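Local coordinates for neurogenic locus protein delta (Drosophila melanogaster, PDB 7ALK), which acts as a cell-surface ligand for the Notch receptor, here as its N-terminal C2, DSL and first EGF-like domains, and is essential for ectoderm differentiation, at the glycan on Asn115. Numbering follows the deposited sequence.

The glycan on Asn115. Residues 42, 69, 86-87, 115. With NAG (2-acetamido-2-deoxy-beta-D-glucopyranose), chain B; NAG (2-acetamido-2-deoxy-beta-D-glucopyranose), chain C; BMA (beta-D-mannopyranose), chain F; MAN (alpha-D-mannopyranose), chain D; MAN (alpha-D-mannopyranose), chain E; FUC (alpha-L-fucopyranose), chain G.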
# COMPACT_ATOMS: atom_id res chain seq x y z
N ARG A 42 -0.53 -17.94 -12.59
CA ARG A 42 -0.07 -17.41 -11.31
C ARG A 42 0.66 -16.10 -11.56
O ARG A 42 0.79 -15.64 -12.70
CB ARG A 42 0.86 -18.41 -10.60
CG ARG A 42 0.28 -19.79 -10.42
CD ARG A 42 1.32 -20.76 -9.88
NE ARG A 42 1.71 -20.47 -8.51
CZ ARG A 42 2.58 -21.19 -7.81
NH1 ARG A 42 3.20 -22.23 -8.33
NH2 ARG A 42 2.83 -20.85 -6.55
N ILE A 69 -2.51 -20.12 -8.06
CA ILE A 69 -3.24 -20.11 -9.33
C ILE A 69 -4.57 -19.39 -9.14
O ILE A 69 -5.50 -19.93 -8.54
CB ILE A 69 -3.45 -21.53 -9.88
CG1 ILE A 69 -2.13 -22.30 -9.91
CG2 ILE A 69 -4.07 -21.48 -11.27
CD1 ILE A 69 -2.24 -23.67 -10.55
N LYS A 86 -8.69 -17.34 -1.76
CA LYS A 86 -7.84 -18.51 -2.01
C LYS A 86 -6.48 -18.34 -1.34
O LYS A 86 -5.45 -18.77 -1.86
CB LYS A 86 -7.68 -18.79 -3.51
CG LYS A 86 -7.41 -20.25 -3.84
CD LYS A 86 -6.63 -20.40 -5.14
CE LYS A 86 -6.35 -21.87 -5.43
NZ LYS A 86 -5.35 -22.04 -6.52
N GLY A 87 -6.48 -17.71 -0.16
CA GLY A 87 -5.26 -17.45 0.58
C GLY A 87 -4.45 -16.27 0.09
O GLY A 87 -3.42 -15.97 0.69
N ASN A 115 -1.46 -28.19 -12.53
CA ASN A 115 -1.86 -28.53 -11.17
C ASN A 115 -2.69 -29.81 -11.14
O ASN A 115 -3.77 -29.84 -10.55
CB ASN A 115 -2.63 -27.36 -10.55
CG ASN A 115 -2.72 -27.44 -9.04
OD1 ASN A 115 -2.40 -28.47 -8.44
ND2 ASN A 115 -3.17 -26.36 -8.41
C1 NAG B . -3.31 -26.33 -6.98
C2 NAG B . -3.45 -24.92 -6.43
C3 NAG B . -3.58 -24.97 -4.91
C4 NAG B . -4.74 -25.87 -4.51
C5 NAG B . -4.68 -27.23 -5.21
C6 NAG B . -5.98 -28.00 -5.08
C7 NAG B . -1.08 -24.19 -6.45
C8 NAG B . -0.12 -23.17 -6.98
N2 NAG B . -2.35 -24.05 -6.83
O3 NAG B . -3.77 -23.65 -4.43
O4 NAG B . -4.70 -26.13 -3.11
O5 NAG B . -4.45 -27.09 -6.63
O6 NAG B . -7.04 -27.32 -5.75
O7 NAG B . -0.71 -25.10 -5.71
C1 NAG C . -5.46 -25.14 -2.38
C2 NAG C . -6.14 -25.78 -1.18
C3 NAG C . -6.89 -24.73 -0.36
C4 NAG C . -6.00 -23.53 -0.05
C5 NAG C . -5.28 -23.03 -1.30
C6 NAG C . -4.24 -21.97 -1.00
C7 NAG C . -7.13 -28.03 -1.02
C8 NAG C . -8.12 -28.99 -1.59
N2 NAG C . -7.06 -26.83 -1.61
O3 NAG C . -7.34 -25.33 0.84
O4 NAG C . -6.80 -22.44 0.41
O5 NAG C . -4.59 -24.11 -1.94
O6 NAG C . -2.94 -22.41 -1.35
O7 NAG C . -6.41 -28.33 -0.06
C1 BMA F . -7.00 -22.44 1.84
C2 BMA F . -6.74 -21.00 2.33
C3 BMA F . -7.15 -20.86 3.78
C4 BMA F . -8.59 -21.34 3.97
C5 BMA F . -8.71 -22.80 3.51
C6 BMA F . -10.13 -23.35 3.61
O2 BMA F . -7.54 -20.08 1.60
O3 BMA F . -7.00 -19.52 4.23
O4 BMA F . -8.97 -21.24 5.34
O5 BMA F . -8.31 -22.88 2.13
O6 BMA F . -10.49 -23.94 2.36
C1 MAN D . -6.24 -19.50 5.46
C2 MAN D . -7.07 -18.71 6.50
C3 MAN D . -6.17 -17.79 7.32
C4 MAN D . -4.87 -18.51 7.70
C5 MAN D . -4.08 -18.88 6.42
C6 MAN D . -3.39 -20.23 6.52
O2 MAN D . -7.69 -19.59 7.45
O3 MAN D . -6.82 -17.31 8.49
O4 MAN D . -4.07 -17.66 8.51
O5 MAN D . -4.96 -18.91 5.26
O6 MAN D . -2.44 -20.32 5.46
C1 MAN E . -11.70 -24.72 2.53
C2 MAN E . -11.29 -26.22 2.58
C3 MAN E . -10.89 -26.70 1.20
C4 MAN E . -12.00 -26.41 0.18
C5 MAN E . -12.28 -24.90 0.16
C6 MAN E . -13.43 -24.54 -0.77
O2 MAN E . -12.41 -27.04 2.95
O3 MAN E . -10.57 -28.09 1.19
O4 MAN E . -11.61 -26.84 -1.11
O5 MAN E . -12.64 -24.45 1.49
O6 MAN E . -13.97 -23.30 -0.35
C1 FUC G . -7.82 -28.31 -6.46
C2 FUC G . -9.32 -28.13 -6.07
C3 FUC G . -9.96 -26.85 -6.64
C4 FUC G . -9.35 -26.36 -7.97
C5 FUC G . -8.52 -27.43 -8.72
C6 FUC G . -9.36 -28.41 -9.56
O2 FUC G . -9.50 -28.18 -4.66
O3 FUC G . -11.35 -27.07 -6.87
O4 FUC G . -10.40 -25.92 -8.82
O5 FUC G . -7.61 -28.22 -7.89
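Lys86 and Gly87 both take positive phi values (58° at Lys86) in a loop of the C2-like domain, Asn115 and Ile69 also lie in loops, and Arg42 is in the strand 40-48. The site is an N-linked, core-fucosylated glycan on Asn115, the first residue of an Asn-Asn-Ser sequon, and illustrates how a branched glycan can be laid along a protein surface from its root outward. Asn115 has CG anti to the backbone N (chi1 -163°), and its amide ND2 is joined to C1 of the first NAG (chain B) at 1.4 Å. This core sugar carries the fucose on its O6 and is mostly buried against protein, whereas the outer mannoses hardly touch it and that of chain D is poorly ordered.

The acetamide methyl C8 of the first NAG rests in a corner made by two side chains set roughly at right angles about it. It sits over the centre of one face of the Arg42 guanidinium, 3.4 Å above the plane, a position reached because the arginine chain bends at chi3 (69°). Ile69 meets the acetamide with its CG1 branch, CG1 lying 3.7 Å from C8, while CG1 and CD1 both lie against the acetamide nitrogen N2.

Lys86, extended beyond CG, runs alongside the chitobiose and reaches the root sugar with its tip. Its terminal amine NZ donates to the NAG (chain B) hydroxyl O3 at 3.1 Å and to Ile69 O at 2.9 Å, the latter on a carbonyl lone pair. O3 in turn donates to the ring oxygen O5 of the second NAG (chain C) at 2.7 Å, which should restrain the linkage between the sugars. An alanine here would remove the amine that ties O3 to the Ile69 carbonyl, and would probably leave the first sugars less firmly held. Farther out, the Gly87 backbone N comes within 3.1 Å of the BMA hydroxyl O2, a close polar approach with the N-H pointing well aside. Together these contacts hold chiefly the first NAG on the C2 domain and touch the second NAG and BMA lightly; the glycan probably shields this surface and may steady its loops.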